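Local coordinates for protocatechuate decarboxylase (Klebsiella pneumoniae, PDB 5O3M), which probably decarboxylates 3,4-dihydroxybenzoate (protocatechuate) to catechol as a prenylated-flavin-dependent enzyme of the UbiD family, here in its apo form, at residues 358-363 with 371-376; 365-370 with 391-396; 420-425 with 483-488; 447-452 with 475-480. All blocks are in the same frame, centred on the assembly; numbering follows the deposited sequence.

Contact 1 (358-363 with 371-376); sequences SIWNAV and LQNVYA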
loop_
_atom_site.group_PDB
_atom_site.type_symbol
_atom_site.label_atom_id
_atom_site.label_comp_id
_atom_site.label_asym_id
_atom_site.label_seq_id
_atom_site.Cartn_x
_atom_site.Cartn_y
_atom_site.Cartn_z
ATOM N N SER A 358 -8.319 16.069 28.095
ATOM C CA SER A 358 -6.902 16.101 27.727
ATOM C C SER A 358 -6.708 16.370 26.230
ATOM O O SER A 358 -5.737 17.028 25.833
ATOM C CB SER A 358 -6.219 14.794 28.145
ATOM O OG SER A 358 -6.456 13.763 27.198
ATOM N N ILE A 359 -7.612 15.876 25.386
ATOM C CA ILE A 359 -7.550 16.208 23.964
ATOM C C ILE A 359 -7.859 17.693 23.744
ATOM O O ILE A 359 -7.161 18.380 22.989
ATOM C CB ILE A 359 -8.497 15.288 23.165
ATOM C CG1 ILE A 359 -8.015 13.845 23.269
ATOM C CG2 ILE A 359 -8.566 15.720 21.690
ATOM C CD1 ILE A 359 -8.983 12.803 22.741
ATOM N N TRP A 360 -8.907 18.210 24.402
ATOM C CA TRP A 360 -9.215 19.640 24.345
ATOM C C TRP A 360 -7.992 20.483 24.669
ATOM O O TRP A 360 -7.670 21.440 23.957
ATOM C CB TRP A 360 -10.331 19.988 25.337
ATOM C CG TRP A 360 -11.675 20.196 24.754
ATOM C CD1 TRP A 360 -12.814 19.465 25.013
ATOM C CD2 TRP A 360 -12.051 21.215 23.831
ATOM N NE1 TRP A 360 -13.869 19.970 24.289
ATOM C CE2 TRP A 360 -13.425 21.043 23.555
ATOM C CE3 TRP A 360 -11.359 22.256 23.205
ATOM C CZ2 TRP A 360 -14.113 21.872 22.678
ATOM C CZ3 TRP A 360 -12.040 23.077 22.344
ATOM C CH2 TRP A 360 -13.401 22.882 22.080
ATOM N N ASN A 361 -7.333 20.176 25.789
ATOM C CA ASN A 361 -6.220 20.999 26.243
ATOM C C ASN A 361 -5.064 20.930 25.258
ATOM O O ASN A 361 -4.436 21.947 24.951
ATOM C CB ASN A 361 -5.764 20.553 27.636
ATOM C CG ASN A 361 -6.789 20.867 28.731
ATOM O OD1 ASN A 361 -7.530 21.852 28.663
ATOM N ND2 ASN A 361 -6.826 20.019 29.756
ATOM N N ALA A 362 -4.778 19.740 24.740
ATOM C CA ALA A 362 -3.647 19.612 23.831
ATOM C C ALA A 362 -3.922 20.304 22.502
ATOM O O ALA A 362 -3.052 21.014 21.984
ATOM C CB ALA A 362 -3.307 18.142 23.624
ATOM N N VAL A 363 -5.133 20.140 21.945
ATOM C CA VAL A 363 -5.403 20.688 20.617
ATOM C C VAL A 363 -5.616 22.199 20.681
ATOM O O VAL A 363 -5.134 22.939 19.817
ATOM C CB VAL A 363 -6.600 19.982 19.956
ATOM C CG1 VAL A 363 -6.937 20.648 18.594
ATOM C CG2 VAL A 363 -6.303 18.508 19.750
ATOM N N LEU A 371 -10.356 23.257 17.127
ATOM C CA LEU A 371 -11.236 22.198 17.610
ATOM C C LEU A 371 -12.561 22.792 18.095
ATOM O O LEU A 371 -12.581 23.755 18.866
ATOM C CB LEU A 371 -10.552 21.418 18.731
ATOM C CG LEU A 371 -11.266 20.154 19.211
ATOM C CD1 LEU A 371 -11.259 19.061 18.140
ATOM C CD2 LEU A 371 -10.577 19.654 20.462
ATOM N N GLN A 372 -13.672 22.237 17.624
ATOM C CA GLN A 372 -14.970 22.701 18.097
ATOM C C GLN A 372 -15.492 21.859 19.252
ATOM O O GLN A 372 -16.153 22.394 20.146
ATOM C CB GLN A 372 -15.990 22.700 16.955
ATOM C CG GLN A 372 -15.556 23.522 15.738
ATOM C CD GLN A 372 -15.253 24.944 16.104
ATOM O OE1 GLN A 372 -16.144 25.699 16.465
ATOM N NE2 GLN A 372 -13.979 25.314 16.039
ATOM N N ASN A 373 -15.174 20.572 19.273
ATOM C CA ASN A 373 -15.539 19.620 20.318
ATOM C C ASN A 373 -14.866 18.264 20.103
ATOM O O ASN A 373 -14.324 18.032 19.084
ATOM C CB ASN A 373 -17.045 19.430 20.448
ATOM C CG ASN A 373 -17.487 19.238 21.878
ATOM O OD1 ASN A 373 -16.689 19.063 22.743
ATOM N ND2 ASN A 373 -18.750 19.256 22.107
ATOM N N VAL A 374 -14.918 17.408 21.108
ATOM C CA VAL A 374 -14.378 16.083 21.071
ATOM C C VAL A 374 -15.253 15.140 21.864
ATOM O O VAL A 374 -15.756 15.489 22.869
ATOM C CB VAL A 374 -12.920 16.069 21.555
ATOM C CG1 VAL A 374 -12.760 16.802 22.850
ATOM C CG2 VAL A 374 -12.312 14.696 21.576
ATOM N N TYR A 375 -15.447 13.948 21.354
ATOM C CA TYR A 375 -16.219 12.962 22.006
ATOM C C TYR A 375 -15.449 11.674 22.100
ATOM O O TYR A 375 -15.095 11.099 21.091
ATOM C CB TYR A 375 -17.531 12.762 21.284
ATOM C CG TYR A 375 -18.417 11.663 21.778
ATOM C CD1 TYR A 375 -18.598 11.429 23.109
ATOM C CD2 TYR A 375 -19.096 10.881 20.902
ATOM C CE1 TYR A 375 -19.419 10.448 23.552
ATOM C CE2 TYR A 375 -19.918 9.904 21.331
ATOM C CZ TYR A 375 -20.074 9.698 22.666
ATOM O OH TYR A 375 -20.863 8.734 23.109
ATOM N N ALA A 376 -15.175 11.278 23.340
ATOM C CA ALA A 376 -14.556 9.993 23.657
ATOM C C ALA A 376 -15.672 8.966 23.572
ATOM O O ALA A 376 -16.303 8.609 24.573
ATOM C CB ALA A 376 -13.910 10.011 25.045
HETATM O O HOH W 1 -15.818 17.435 25.239
#
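Helix 344-366 packs on edge strand 371-376 of the five-stranded mixed sheet in the C-terminal domain, and the indole of W360 carries most of the meeting. CD2 of L371 stands over one face of this ring, 4.1 Å from the centroid of the six-membered ring of W360 and displaced toward the rim, a CH-pi contact. Near the ring plane, NE1 of W360 donates a weak, bent hydrogen bond to OD1 of N373 (3.3 Å, 141°), and CZ2 of W360 lies 3.3 Å from the carbonyl O of Q372. Helix and strand run nearly antiparallel, 151° between their directions, with axes 8.7 Å apart. Q372 and N373 both face Q389 of strand 385-390 in a classic beta bulge, and OD1 of N373 also takes a weak bond from the backbone N of V374; ND2 of N373 is held by S111 O. V374 splits its branches: CG1, set between the backbone N and the carbonyl carbon (chi1 49°), reaches CD1 of W360 at 3.4 Å, while CG2 meets CG2 of I359 at 3.9 Å. One turn along the helix, CG1 of V363 rests 3.7 Å from CB of L371, the two side chains crossing at about a right angle.

Contact 2 (365-370 with 391-396); sequences AAIPGF and KKRQPA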
loop_
_atom_site.group_PDB
_atom_site.type_symbol
_atom_site.label_atom_id
_atom_site.label_comp_id
_atom_site.label_asym_id
_atom_site.label_seq_id
_atom_site.Cartn_x
_atom_site.Cartn_y
_atom_site.Cartn_z
ATOM N N ALA A 365 -4.341 24.211 22.857
ATOM C CA ALA A 365 -3.074 24.872 23.122
ATOM C C ALA A 365 -2.224 24.950 21.854
ATOM O O ALA A 365 -1.531 25.947 21.629
ATOM C CB ALA A 365 -2.332 24.154 24.251
ATOM N N ALA A 366 -2.289 23.930 20.996
ATOM C CA ALA A 366 -1.457 23.904 19.796
ATOM C C ALA A 366 -2.103 24.593 18.603
ATOM O O ALA A 366 -1.392 25.170 17.770
ATOM C CB ALA A 366 -1.112 22.464 19.412
ATOM N N ILE A 367 -3.426 24.516 18.477
ATOM C CA ILE A 367 -4.128 25.138 17.352
ATOM C C ILE A 367 -5.359 25.858 17.892
ATOM O O ILE A 367 -6.481 25.342 17.775
ATOM C CB ILE A 367 -4.527 24.109 16.276
ATOM C CG1 ILE A 367 -3.436 23.054 16.082
ATOM C CG2 ILE A 367 -4.821 24.820 14.946
ATOM C CD1 ILE A 367 -3.817 21.906 15.113
ATOM N N PRO A 368 -5.208 27.025 18.497
ATOM C CA PRO A 368 -6.353 27.638 19.183
ATOM C C PRO A 368 -7.468 27.987 18.204
ATOM O O PRO A 368 -7.224 28.470 17.095
ATOM C CB PRO A 368 -5.753 28.883 19.849
ATOM C CG PRO A 368 -4.413 29.091 19.222
ATOM C CD PRO A 368 -3.951 27.762 18.701
ATOM N N GLY A 369 -8.707 27.698 18.612
ATOM C CA GLY A 369 -9.876 28.015 17.816
ATOM C C GLY A 369 -10.260 26.975 16.778
ATOM O O GLY A 369 -11.341 27.089 16.188
ATOM N N PHE A 370 -9.421 25.950 16.554
ATOM C CA PHE A 370 -9.664 24.961 15.503
ATOM C C PHE A 370 -10.620 23.859 15.971
ATOM O O PHE A 370 -11.610 23.556 15.297
ATOM C CB PHE A 370 -8.322 24.375 15.036
ATOM C CG PHE A 370 -8.421 23.425 13.853
ATOM C CD1 PHE A 370 -8.996 23.827 12.655
ATOM C CD2 PHE A 370 -7.881 22.155 13.930
ATOM C CE1 PHE A 370 -9.052 22.958 11.559
ATOM C CE2 PHE A 370 -7.930 21.277 12.850
ATOM C CZ PHE A 370 -8.520 21.681 11.663
ATOM N N LYS A 391 -13.183 22.887 12.645
ATOM C CA LYS A 391 -13.684 23.889 11.717
ATOM C C LYS A 391 -12.516 24.427 10.913
ATOM O O LYS A 391 -11.607 25.046 11.477
ATOM C CB LYS A 391 -14.377 25.037 12.444
ATOM C CG LYS A 391 -14.831 26.126 11.504
ATOM C CD LYS A 391 -15.589 27.217 12.247
ATOM C CE LYS A 391 -16.118 28.233 11.251
ATOM N NZ LYS A 391 -16.730 29.411 11.912
ATOM N N LYS A 392 -12.546 24.204 9.606
ATOM C CA LYS A 392 -11.558 24.808 8.729
ATOM C C LYS A 392 -12.006 26.231 8.423
ATOM O O LYS A 392 -13.076 26.436 7.847
ATOM C CB LYS A 392 -11.384 23.975 7.460
ATOM C CG LYS A 392 -10.901 22.551 7.725
ATOM C CD LYS A 392 -10.665 21.766 6.430
ATOM C CE LYS A 392 -10.257 20.310 6.737
ATOM N NZ LYS A 392 -10.384 19.401 5.499
ATOM N N ARG A 393 -11.194 27.209 8.836
ATOM C CA ARG A 393 -11.522 28.627 8.770
ATOM C C ARG A 393 -10.786 29.370 7.667
ATOM O O ARG A 393 -11.155 30.505 7.360
ATOM C CB ARG A 393 -11.197 29.300 10.115
ATOM C CG ARG A 393 -11.596 28.462 11.323
ATOM C CD ARG A 393 -10.700 28.736 12.517
ATOM N NE ARG A 393 -9.419 28.038 12.410
ATOM C CZ ARG A 393 -8.477 28.077 13.347
ATOM N NH1 ARG A 393 -8.684 28.779 14.456
ATOM N NH2 ARG A 393 -7.335 27.410 13.190
ATOM N N GLN A 394 -9.759 28.767 7.076
ATOM C CA GLN A 394 -8.846 29.437 6.161
ATOM C C GLN A 394 -8.011 28.360 5.469
ATOM O O GLN A 394 -7.900 27.242 5.988
ATOM C CB GLN A 394 -7.932 30.408 6.912
ATOM C CG GLN A 394 -6.943 29.624 7.772
ATOM C CD GLN A 394 -6.447 30.391 8.968
ATOM O OE1 GLN A 394 -6.087 31.561 8.855
ATOM N NE2 GLN A 394 -6.428 29.737 10.131
ATOM N N PRO A 395 -7.411 28.672 4.306
ATOM C CA PRO A 395 -6.666 27.627 3.570
ATOM C C PRO A 395 -5.652 26.882 4.428
ATOM O O PRO A 395 -5.522 25.663 4.295
ATOM C CB PRO A 395 -5.990 28.400 2.423
ATOM C CG PRO A 395 -6.831 29.672 2.241
ATOM C CD PRO A 395 -7.477 29.961 3.576
ATOM N N ALA A 396 -4.944 27.576 5.319
ATOM C CA ALA A 396 -3.925 26.925 6.136
ATOM C C ALA A 396 -4.493 25.873 7.093
ATOM O O ALA A 396 -3.721 25.052 7.607
ATOM C CB ALA A 396 -3.138 27.980 6.926
HETATM O O HOH W 2 -5.295 28.195 15.427
#
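The guanidinium of R393 reaches the turn that follows helix 344-366, where its NH1 donates a hydrogen bond to the carbonyl O of P368 (3.0 Å, 154°). The donor lies in the carbonyl plane on a lone pair, although the oxygen is tilted somewhat out of the guanidinium plane. A water closes the same corner: it donates to O of P368 at 2.6 Å and accepts from NH2 of R393 at 3.1 Å. The backbone of F370 covers one face of the guanidinium, with CA of F370 3.9 Å above the plane and over its centre. On the F370 side chain, CB approaches NH2 of R393 at 3.7 Å, and the ring is turned 39° from the guanidinium plane. CD1 of F370 comes to 3.1 Å from O of K391, and the backbone N of K391 binds O of F370 at 3.2 Å, tying the two loops together at the far end of this contact.

A bend at chi3 (-79°) turns the end of the R393 chain, and its NE makes a salt bridge to D397. G369 takes a positive phi in the turn; its N is bonded to E364 of the helix. NZ of K392 makes a salt bridge with E398 and bonds O of V485 and OG1 of T484. With the carbonyl at NH1, the water at NH2 and the carboxylate of D397 at NE, the guanidinium of R393 is gripped on several of its N-H groups, which would be expected to limit rotation of its plane.

Contact 3 (420-425 with 483-488); sequences LVDEDV and CTVPWA. With 9JE (pentane-1,5-diol), chain H.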
loop_
_atom_site.group_PDB
_atom_site.type_symbol
_atom_site.label_atom_id
_atom_site.label_comp_id
_atom_site.label_asym_id
_atom_site.label_seq_id
_atom_site.Cartn_x
_atom_site.Cartn_y
_atom_site.Cartn_z
ATOM N N LEU A 420 -12.360 12.261 12.147
ATOM C CA LEU A 420 -12.321 13.707 12.005
ATOM C C LEU A 420 -13.542 14.153 11.223
ATOM O O LEU A 420 -13.811 13.612 10.144
ATOM C CB LEU A 420 -11.050 14.152 11.278
ATOM C CG LEU A 420 -9.759 13.680 11.914
ATOM C CD1 LEU A 420 -8.618 13.881 10.936
ATOM C CD2 LEU A 420 -9.509 14.471 13.182
ATOM N N VAL A 421 -14.280 15.135 11.765
ATOM C CA VAL A 421 -15.462 15.666 11.098
ATOM C C VAL A 421 -15.506 17.183 11.239
ATOM O O VAL A 421 -14.865 17.775 12.110
ATOM C CB VAL A 421 -16.772 15.041 11.633
ATOM C CG1 VAL A 421 -16.760 13.525 11.458
ATOM C CG2 VAL A 421 -17.020 15.448 13.107
ATOM N N ASP A 422 -16.311 17.804 10.379
ATOM C CA ASP A 422 -16.481 19.251 10.357
ATOM C C ASP A 422 -17.556 19.697 11.345
ATOM O O ASP A 422 -18.237 18.881 11.963
ATOM C CB ASP A 422 -16.817 19.707 8.938
ATOM C CG ASP A 422 -15.671 19.488 7.998
ATOM O OD1 ASP A 422 -14.642 20.146 8.226
ATOM O OD2 ASP A 422 -15.788 18.639 7.088
ATOM N N GLU A 423 -17.732 21.018 11.464
ATOM C CA GLU A 423 -18.595 21.571 12.497
ATOM C C GLU A 423 -20.076 21.370 12.214
ATOM O O GLU A 423 -20.882 21.678 13.089
ATOM C CB GLU A 423 -18.318 23.063 12.700
ATOM C CG GLU A 423 -18.797 23.955 11.563
ATOM C CD GLU A 423 -17.741 24.169 10.475
ATOM O OE1 GLU A 423 -16.790 23.363 10.356
ATOM O OE2 GLU A 423 -17.877 25.160 9.730
ATOM N N ASP A 424 -20.457 20.852 11.041
ATOM C CA ASP A 424 -21.860 20.576 10.741
ATOM C C ASP A 424 -22.224 19.105 10.933
ATOM O O ASP A 424 -23.267 18.658 10.445
ATOM C CB ASP A 424 -22.214 21.028 9.315
ATOM C CG ASP A 424 -21.380 20.319 8.250
ATOM O OD1 ASP A 424 -20.408 19.622 8.624
ATOM O OD2 ASP A 424 -21.698 20.446 7.044
ATOM N N VAL A 425 -21.382 18.338 11.615
ATOM C CA VAL A 425 -21.649 16.933 11.906
ATOM C C VAL A 425 -21.793 16.794 13.411
ATOM O O VAL A 425 -20.941 17.271 14.167
ATOM C CB VAL A 425 -20.531 16.002 11.394
ATOM C CG1 VAL A 425 -20.904 14.543 11.689
ATOM C CG2 VAL A 425 -20.242 16.212 9.890
ATOM N N CYS A 483 -12.809 12.500 7.688
ATOM C CA CYS A 483 -14.092 12.783 7.060
ATOM C C CYS A 483 -14.405 14.283 7.057
ATOM O O CYS A 483 -15.571 14.685 7.037
ATOM C CB CYS A 483 -15.194 11.977 7.756
ATOM S SG CYS A 483 -14.753 10.165 7.944
ATOM N N THR A 484 -13.370 15.126 7.087
ATOM C CA THR A 484 -13.540 16.554 6.841
ATOM C C THR A 484 -13.522 16.812 5.334
ATOM O O THR A 484 -12.806 16.145 4.580
ATOM C CB THR A 484 -12.450 17.369 7.552
ATOM O OG1 THR A 484 -11.168 17.126 6.946
ATOM C CG2 THR A 484 -12.378 16.960 9.041
ATOM N N VAL A 485 -14.352 17.749 4.896
ATOM C CA VAL A 485 -14.360 18.142 3.486
ATOM C C VAL A 485 -13.031 18.817 3.153
ATOM O O VAL A 485 -12.572 19.688 3.919
ATOM C CB VAL A 485 -15.543 19.086 3.202
ATOM C CG1 VAL A 485 -15.521 19.554 1.755
ATOM C CG2 VAL A 485 -16.888 18.426 3.566
ATOM N N PRO A 486 -12.352 18.441 2.062
ATOM C CA PRO A 486 -11.142 19.169 1.656
ATOM C C PRO A 486 -11.430 20.656 1.494
ATOM O O PRO A 486 -12.423 21.047 0.883
ATOM C CB PRO A 486 -10.768 18.517 0.315
ATOM C CG PRO A 486 -11.366 17.118 0.384
ATOM C CD PRO A 486 -12.657 17.311 1.165
ATOM N N TRP A 487 -10.536 21.487 2.035
ATOM C CA TRP A 487 -10.762 22.930 2.035
ATOM C C TRP A 487 -11.237 23.434 0.669
ATOM O O TRP A 487 -12.207 24.197 0.572
ATOM C CB TRP A 487 -9.487 23.657 2.469
ATOM C CG TRP A 487 -9.593 25.143 2.222
ATOM C CD1 TRP A 487 -9.091 25.833 1.155
ATOM C CD2 TRP A 487 -10.291 26.103 3.030
ATOM N NE1 TRP A 487 -9.425 27.163 1.251
ATOM C CE2 TRP A 487 -10.163 27.358 2.388
ATOM C CE3 TRP A 487 -11.011 26.023 4.232
ATOM C CZ2 TRP A 487 -10.712 28.530 2.915
ATOM C CZ3 TRP A 487 -11.564 27.191 4.756
ATOM C CH2 TRP A 487 -11.412 28.430 4.094
ATOM N N ALA A 488 -10.583 22.994 -0.402
ATOM C CA ALA A 488 -10.849 23.562 -1.720
ATOM C C ALA A 488 -12.240 23.223 -2.242
ATOM O O ALA A 488 -12.739 23.913 -3.133
ATOM C CB ALA A 488 -9.784 23.070 -2.714
HETATM C C02 9JE H . -18.364 21.326 5.894
HETATM C C03 9JE H . -18.674 22.458 6.858
HETATM C C04 9JE H . -19.744 23.437 6.393
HETATM C C05 9JE H . -20.171 24.215 7.661
HETATM C C06 9JE H . -21.165 25.309 7.293
HETATM O O01 9JE H . -17.478 21.897 4.958
HETATM O O07 9JE H . -21.772 24.827 6.074
HETATM O O HOH W 3 -17.211 16.523 7.907
HETATM O O HOH W 4 -13.729 21.277 5.954
#
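The carboxylate of D422 lies across T484: CB of T484 is 3.6 Å from each of its two oxygens, and the two side chains cross at about a right angle. OD2 of D422 uses its syn lone pair to accept the backbone N of V485 (2.8 Å, 160°). Here the chain of strand 417-422, in the sheet of the C-terminal domain, passes into a type I turn, D422 to V425, beside the loop that follows neighbouring strand 475-482. One step back, the backbone N of C483 binds O of L420 at 2.9 Å, and CB of L420 packs on CG2 of T484. A water ties the ends together, accepting from N of D422 while donating to OD2 of D422 and O of C483. OD2 thus takes two hydrogen bonds, with R440 a long, weak ionic partner; R440 is salt-bridged to D424.

Beside this junction lies a bound pentane-1,5-diol, in a pocket lined by D422, E423, D424, R440, V485 and K490, the last hydrogen-bonded to it. Carbons of the diol run along the three acidic side chains; CB of D422 is 3.8 Å from C02 of the diol, and OE2 of E423 comes within 3.2 Å of C05.

Contact 4 (447-452 with 475-480); sequences ITTIPG and ISCKTI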
loop_
_atom_site.group_PDB
_atom_site.type_symbol
_atom_site.label_atom_id
_atom_site.label_comp_id
_atom_site.label_asym_id
_atom_site.label_seq_id
_atom_site.Cartn_x
_atom_site.Cartn_y
_atom_site.Cartn_z
ATOM N N ILE A 447 -8.058 7.462 4.643
ATOM C CA ILE A 447 -7.761 6.531 5.720
ATOM C C ILE A 447 -6.245 6.381 5.809
ATOM O O ILE A 447 -5.603 5.917 4.856
ATOM C CB ILE A 447 -8.444 5.170 5.493
ATOM C CG1 ILE A 447 -9.944 5.345 5.220
ATOM C CG2 ILE A 447 -8.226 4.250 6.722
ATOM C CD1 ILE A 447 -10.672 4.034 4.894
ATOM N N THR A 448 -5.679 6.751 6.960
ATOM C CA THR A 448 -4.254 6.601 7.243
ATOM C C THR A 448 -4.071 5.583 8.368
ATOM O O THR A 448 -4.648 5.740 9.447
ATOM C CB THR A 448 -3.639 7.951 7.613
ATOM O OG1 THR A 448 -3.624 8.814 6.465
ATOM C CG2 THR A 448 -2.224 7.784 8.163
ATOM N N THR A 449 -3.285 4.537 8.115
ATOM C CA THR A 449 -2.998 3.511 9.109
ATOM C C THR A 449 -1.617 3.738 9.701
ATOM O O THR A 449 -0.652 3.976 8.968
ATOM C CB THR A 449 -3.073 2.101 8.523
ATOM O OG1 THR A 449 -2.179 1.993 7.392
ATOM C CG2 THR A 449 -4.552 1.706 8.132
ATOM N N ILE A 450 -1.526 3.651 11.027
ATOM C CA ILE A 450 -0.277 3.803 11.747
ATOM C C ILE A 450 -0.034 2.523 12.539
ATOM O O ILE A 450 -0.536 2.346 13.638
ATOM C CB ILE A 450 -0.310 5.033 12.691
ATOM C CG1 ILE A 450 -0.742 6.279 11.916
ATOM C CG2 ILE A 450 1.074 5.301 13.296
ATOM C CD1 ILE A 450 -0.943 7.524 12.778
ATOM N N PRO A 451 0.787 1.608 11.984
ATOM C CA PRO A 451 0.976 0.284 12.611
ATOM C C PRO A 451 1.958 0.271 13.773
ATOM O O PRO A 451 2.883 1.082 13.867
ATOM C CB PRO A 451 1.527 -0.579 11.455
ATOM C CG PRO A 451 2.165 0.412 10.499
ATOM C CD PRO A 451 1.383 1.701 10.638
ATOM N N GLY A 452 1.755 -0.710 14.652
ATOM C CA GLY A 452 2.746 -1.050 15.666
ATOM C C GLY A 452 2.851 -0.109 16.856
ATOM O O GLY A 452 3.925 -0.026 17.470
ATOM N N ILE A 475 -0.566 -4.028 21.454
ATOM C CA ILE A 475 -0.084 -3.179 20.367
ATOM C C ILE A 475 -1.143 -3.182 19.269
ATOM O O ILE A 475 -1.846 -4.181 19.036
ATOM C CB ILE A 475 1.289 -3.666 19.839
ATOM C CG1 ILE A 475 2.305 -3.699 20.977
ATOM C CG2 ILE A 475 1.823 -2.773 18.693
ATOM C CD1 ILE A 475 3.638 -4.329 20.570
ATOM N N SER A 476 -1.268 -2.067 18.574
ATOM C CA SER A 476 -2.335 -1.956 17.602
ATOM C C SER A 476 -1.852 -1.230 16.353
ATOM O O SER A 476 -0.891 -0.457 16.379
ATOM C CB SER A 476 -3.545 -1.221 18.211
ATOM O OG SER A 476 -4.711 -1.412 17.421
ATOM N N CYS A 477 -2.550 -1.477 15.253
ATOM C CA CYS A 477 -2.636 -0.467 14.216
ATOM C C CYS A 477 -3.638 0.589 14.650
ATOM O O CYS A 477 -4.742 0.258 15.100
ATOM C CB CYS A 477 -3.069 -1.077 12.887
ATOM S SG CYS A 477 -3.138 0.147 11.571
ATOM N N LYS A 478 -3.269 1.859 14.522
ATOM C CA LYS A 478 -4.188 2.947 14.830
ATOM C C LYS A 478 -4.521 3.687 13.543
ATOM O O LYS A 478 -3.622 4.002 12.759
ATOM C CB LYS A 478 -3.590 3.873 15.886
ATOM C CG LYS A 478 -3.132 3.096 17.125
ATOM C CD LYS A 478 -2.914 3.984 18.331
ATOM C CE LYS A 478 -2.543 3.163 19.540
ATOM N NZ LYS A 478 -2.191 4.061 20.674
ATOM N N THR A 479 -5.812 3.927 13.305
ATOM C CA THR A 479 -6.297 4.457 12.031
ATOM C C THR A 479 -6.952 5.822 12.218
ATOM O O THR A 479 -7.757 6.005 13.137
ATOM C CB THR A 479 -7.294 3.491 11.401
ATOM O OG1 THR A 479 -6.680 2.214 11.277
ATOM C CG2 THR A 479 -7.744 3.980 10.026
ATOM N N ILE A 480 -6.598 6.769 11.350
ATOM C CA ILE A 480 -7.217 8.089 11.299
ATOM C C ILE A 480 -8.156 8.103 10.099
ATOM O O ILE A 480 -7.713 7.925 8.959
ATOM C CB ILE A 480 -6.166 9.210 11.192
ATOM C CG1 ILE A 480 -5.173 9.153 12.353
ATOM C CG2 ILE A 480 -6.834 10.604 11.119
ATOM C CD1 ILE A 480 -3.874 9.939 12.091
#
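Among the backbone bonds that join strands 447-454 and 475-482, the shortest runs from N of I450 to O of K478, 2.7 Å long and bent to 150°. The return bond, from N of K478 to O of I450, is nearly straight at 176°. Farther along, T448 and I480 exchange two bonds, with N of I480 2.9 Å from O of T448. I450 with K478 and T448 with I480 are therefore the hydrogen-bonded pairs of an antiparallel ladder, and T449 with T479 is the non-hydrogen-bonded pair between them. Strand 447-454 forms an edge of the five-stranded mixed sheet within the chain.

On the face of T449 and T479 the two threonines lie side by side, CG2 of T449 3.8 Å from OG1 of T479. SG of C477, anti to its backbone N (chi1 -178°), reaches back to CB of T449 at 3.6 Å. This face meets G443 of a third subunit, whose Q442 also bonds N of C477 and OG of S476. On the other face, CD1 of I450 touches CD1 of I480 at 3.9 Å, and both lean on L409 of helix 400-411; I450 also packs on I450 of a second subunit. K478 extends its chain away to the carbonyls of S413 and R454. Where the chain turns its corner at G452, CG2 of I475 packs 3.4 Å from C of G452.

Overall arrangement
Contacts 1, 3 and 4 all reach the five-stranded sheet of the C-terminal domain: contact 1 at edge strand 371-376, contact 4 at the other edge within the chain, and contact 3 at the ends of neighbouring strands 417-422 and 475-482. Contact 2 shares helix 344-366 with contact 1, their segments alternating along the chain and their centres 13 Å apart. Contact 3 follows both, and its two segments enclose contact 4 in sequence. Contacts 2 and 3, 12 Å apart, are joined through K392, while L420 packs on I480 between contacts 3 and 4. Contacts 1 and 4 do not touch. Contacts 2, 3 and 4 also meet other subunits, contact 4 through the most residues.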